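Local coordinates for DyP (Bjerkandera adusta, PDB 3AFV), which is a fungal dye-decolorizing peroxidase that carries heme b and probably uses peroxide to oxidise dyes and other substrates, at residues K23-F28 against F121-D126. Sequence-based numbering, arbitrary orientation.
Sequences KERFVF and FLIGSD
Val27 and Ile123 meet diagonally on the face that helix 128-142 packs against. Ile123 holds its CG1 beside the backbone N and anti to the carbonyl carbon, and its CD1 reaches across the strand gap, 3.7 Å from CG2 of Val27 and 3.4 Å from Arg25 O. The longer arm of isoleucine suits this crossing, while branched valine offers one methyl to it and sets its CB 4.3 Å from CB of Phe121. The Phe121 ring continues the apolar layer toward Ile138 of the helix. Arg25, on the same face, sends its guanidinium away from the partner strand to Asp132 and Ser153.

The other face turns toward strand 353-360. Here Leu122 CB lies obliquely to the Phe26 ring, 4.2 Å from Phe26 CD1. Leu122 and Glu24 point the same way, side by side, with Glu24 OE2 3.8 Å from Leu122 CD1. Glutamate suits this place because Gly124 opposite, its CA 4.4 Å from Glu24 CA, leaves room for the aliphatic stem. With CG anti to the backbone N (chi1 -171°), CG passes 3.3 Å from Ile123 O, and the extended chain carries the carboxylate out alongside Leu122. Shortening Glu24 to an alanine would probably leave a gap beside the Leu122 CD1 methyl and take a carboxylate from this buried face.

Six backbone hydrogen bonds join these antiparallel central strands of the four-stranded N-terminal sheet, part of the ferredoxin-like fold of DyP peroxidases. Val27 N to Phe121 O is nearly straight (172°), whereas Lys23 N to Ser125 O bends to 138°. CA-H...O contacts, such as Glu24 CA to Ile123 O at 3.1 Å, supplement them. The chemistry thus divides the work: these bonds serve every second residue, flanking strands take Glu24, Phe26 and Leu122, and mostly apolar side chains, with one buried carboxylate among them, meet the neighbouring layers.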
ATOM      1  N   LYS A  23       7.251  13.827  -2.370  1.00  9.70           N
ATOM      2  CA  LYS A  23       6.125  14.420  -1.652  1.00  8.84           C
ATOM      3  C   LYS A  23       4.843  13.986  -2.332  1.00  8.87           C
ATOM      4  O   LYS A  23       4.806  13.815  -3.552  1.00  8.81           O
ATOM      5  CB  LYS A  23       6.173  15.957  -1.692  1.00  9.38           C
ATOM      6  CG  LYS A  23       7.535  16.591  -1.391  1.00  9.55           C
ATOM      7  CD  LYS A  23       8.011  16.285   0.023  1.00 11.11           C
ATOM      8  CE  LYS A  23       9.320  17.027   0.276  1.00 13.69           C
ATOM      9  NZ  LYS A  23       9.819  16.829   1.663  1.00 14.91           N
ATOM     10  N   GLU A  24       3.793  13.806  -1.546  1.00  8.06           N
ATOM     11  CA  GLU A  24       2.501  13.480  -2.121  1.00  8.46           C
ATOM     12  C   GLU A  24       1.393  14.034  -1.244  1.00  8.81           C
ATOM     13  O   GLU A  24       1.511  14.048  -0.025  1.00  9.98           O
ATOM     14  CB  GLU A  24       2.364  11.966  -2.308  1.00  8.77           C
ATOM     15  CG  GLU A  24       1.129  11.564  -3.096  1.00  9.52           C
ATOM     16  CD  GLU A  24       1.011  10.073  -3.304  1.00 10.71           C
ATOM     17  OE1 GLU A  24       1.775   9.301  -2.687  1.00 12.73           O
ATOM     18  OE2 GLU A  24       0.126   9.676  -4.090  1.00  9.04           O
ATOM     19  N   ARG A  25       0.345  14.530  -1.882  1.00  8.67           N
ATOM     20  CA  ARG A  25      -0.807  15.061  -1.164  1.00  8.33           C
ATOM     21  C   ARG A  25      -2.060  14.415  -1.704  1.00  7.72           C
ATOM     22  O   ARG A  25      -2.216  14.269  -2.927  1.00  8.51           O
ATOM     23  CB  ARG A  25      -0.917  16.576  -1.342  1.00  8.95           C
ATOM     24  CG  ARG A  25      -2.100  17.196  -0.607  1.00  9.73           C
ATOM     25  CD  ARG A  25      -1.972  18.709  -0.564  1.00 12.08           C
ATOM     26  NE  ARG A  25      -0.871  19.106   0.316  1.00 13.78           N
ATOM     27  CZ  ARG A  25      -0.044  20.123   0.087  1.00 15.23           C
ATOM     28  NH1 ARG A  25      -0.164  20.864  -1.005  1.00 15.63           N
ATOM     29  NH2 ARG A  25       0.919  20.402   0.960  1.00 17.24           N
ATOM     30  N   PHE A  26      -2.944  14.052  -0.778  1.00  6.99           N
ATOM     31  CA  PHE A  26      -4.247  13.487  -1.092  1.00  6.82           C
ATOM     32  C   PHE A  26      -5.299  14.498  -0.678  1.00  7.44           C
ATOM     33  O   PHE A  26      -5.453  14.798   0.522  1.00  7.62           O
ATOM     34  CB  PHE A  26      -4.438  12.180  -0.318  1.00  6.70           C
ATOM     35  CG  PHE A  26      -3.422  11.110  -0.646  1.00  6.35           C
ATOM     36  CD1 PHE A  26      -3.731  10.106  -1.554  1.00  8.05           C
ATOM     37  CD2 PHE A  26      -2.165  11.109  -0.043  1.00  7.03           C
ATOM     38  CE1 PHE A  26      -2.804   9.117  -1.869  1.00  8.71           C
ATOM     39  CE2 PHE A  26      -1.226  10.131  -0.363  1.00  7.44           C
ATOM     40  CZ  PHE A  26      -1.555   9.128  -1.262  1.00  8.27           C
ATOM     41  N   VAL A  27      -5.992  15.056  -1.673  1.00  7.54           N
ATOM     42  CA  VAL A  27      -7.014  16.060  -1.412  1.00  7.91           C
ATOM     43  C   VAL A  27      -8.369  15.383  -1.531  1.00  7.53           C
ATOM     44  O   VAL A  27      -8.808  15.013  -2.633  1.00  7.93           O
ATOM     45  CB  VAL A  27      -6.911  17.244  -2.398  1.00  7.52           C
ATOM     46  CG1 VAL A  27      -8.059  18.212  -2.181  1.00  9.17           C
ATOM     47  CG2 VAL A  27      -5.567  17.954  -2.255  1.00  9.34           C
ATOM     48  N   PHE A  28      -9.009  15.153  -0.388  1.00  7.58           N
ATOM     49  CA  PHE A  28     -10.311  14.501  -0.351  1.00  7.05           C
ATOM     50  C   PHE A  28     -11.397  15.547  -0.455  1.00  7.45           C
ATOM     51  O   PHE A  28     -11.340  16.577   0.224  1.00  8.73           O
ATOM     52  CB  PHE A  28     -10.477  13.673   0.941  1.00  7.05           C
ATOM     53  CG  PHE A  28      -9.420  12.608   1.092  1.00  7.25           C
ATOM     54  CD1 PHE A  28      -9.570  11.375   0.471  1.00  7.28           C
ATOM     55  CD2 PHE A  28      -8.246  12.860   1.791  1.00  8.02           C
ATOM     56  CE1 PHE A  28      -8.591  10.407   0.557  1.00  6.32           C
ATOM     57  CE2 PHE A  28      -7.260  11.885   1.906  1.00  7.77           C
ATOM     58  CZ  PHE A  28      -7.424  10.663   1.267  1.00  7.86           C
ATOM     59  N   PHE A 121      -7.984  13.743  -5.200  1.00  7.24           N
ATOM     60  CA  PHE A 121      -6.917  14.086  -6.118  1.00  7.39           C
ATOM     61  C   PHE A 121      -5.625  13.687  -5.419  1.00  7.90           C
ATOM     62  O   PHE A 121      -5.409  14.045  -4.253  1.00  8.01           O
ATOM     63  CB  PHE A 121      -6.855  15.600  -6.347  1.00  7.17           C
ATOM     64  CG  PHE A 121      -8.011  16.171  -7.115  1.00  7.49           C
ATOM     65  CD1 PHE A 121      -7.907  16.381  -8.493  1.00  7.07           C
ATOM     66  CD2 PHE A 121      -9.169  16.581  -6.463  1.00  7.03           C
ATOM     67  CE1 PHE A 121      -8.967  16.944  -9.215  1.00  7.75           C
ATOM     68  CE2 PHE A 121     -10.234  17.145  -7.174  1.00  7.91           C
ATOM     69  CZ  PHE A 121     -10.134  17.325  -8.552  1.00  8.83           C
ATOM     70  N   LEU A 122      -4.789  12.920  -6.110  1.00  7.66           N
ATOM     71  CA  LEU A 122      -3.456  12.624  -5.605  1.00  8.25           C
ATOM     72  C   LEU A 122      -2.446  13.400  -6.433  1.00  8.07           C
ATOM     73  O   LEU A 122      -2.452  13.348  -7.670  1.00  8.01           O
ATOM     74  CB  LEU A 122      -3.150  11.113  -5.556  1.00  9.97           C
ATOM     75  CG  LEU A 122      -3.531  10.149  -6.666  1.00 12.02           C
ATOM     76  CD1 LEU A 122      -2.626   8.953  -6.545  1.00 14.71           C
ATOM     77  CD2 LEU A 122      -4.995   9.707  -6.593  1.00 12.72           C
ATOM     78  N   ILE A 123      -1.626  14.170  -5.722  1.00  7.04           N
ATOM     79  CA  ILE A 123      -0.636  15.049  -6.339  1.00  7.91           C
ATOM     80  C   ILE A 123       0.729  14.598  -5.853  1.00  8.38           C
ATOM     81  O   ILE A 123       0.947  14.485  -4.641  1.00  9.14           O
ATOM     82  CB  ILE A 123      -0.860  16.522  -5.940  1.00  7.64           C
ATOM     83  CG1 ILE A 123      -2.324  16.962  -6.155  1.00  8.95           C
ATOM     84  CG2 ILE A 123       0.117  17.453  -6.710  1.00  8.45           C
ATOM     85  CD1 ILE A 123      -3.197  16.936  -4.880  1.00 12.03           C
ATOM     86  N   GLY A 124       1.623  14.292  -6.789  1.00  8.21           N
ATOM     87  CA  GLY A 124       2.970  13.872  -6.438  1.00  8.86           C
ATOM     88  C   GLY A 124       3.989  14.827  -7.013  1.00  8.84           C
ATOM     89  O   GLY A 124       3.876  15.245  -8.160  1.00  9.25           O
ATOM     90  N   SER A 125       4.982  15.172  -6.209  1.00  9.03           N
ATOM     91  CA  SER A 125       6.028  16.089  -6.665  1.00  9.91           C
ATOM     92  C   SER A 125       7.254  15.906  -5.797  1.00 10.46           C
ATOM     93  O   SER A 125       7.157  15.412  -4.690  1.00 10.58           O
ATOM     94  CB  SER A 125       5.537  17.534  -6.561  1.00  9.68           C
ATOM     95  OG  SER A 125       6.454  18.425  -7.199  1.00 10.37           O
ATOM     96  N   ASP A 126       8.414  16.317  -6.288  1.00 11.27           N
ATOM     97  CA  ASP A 126       9.627  16.110  -5.509  1.00 11.56           C
ATOM     98  C   ASP A 126       9.941  17.232  -4.522  1.00 11.86           C
ATOM     99  O   ASP A 126      10.898  17.112  -3.750  1.00 12.32           O
ATOM    100  CB  ASP A 126      10.828  15.795  -6.422  1.00 12.09           C
ATOM    101  CG  ASP A 126      10.811  14.364  -6.953  1.00 13.69           C
ATOM    102  OD1 ASP A 126      10.298  13.442  -6.274  1.00 13.23           O
ATOM    103  OD2 ASP A 126      11.344  14.136  -8.054  1.00 16.58           O
TER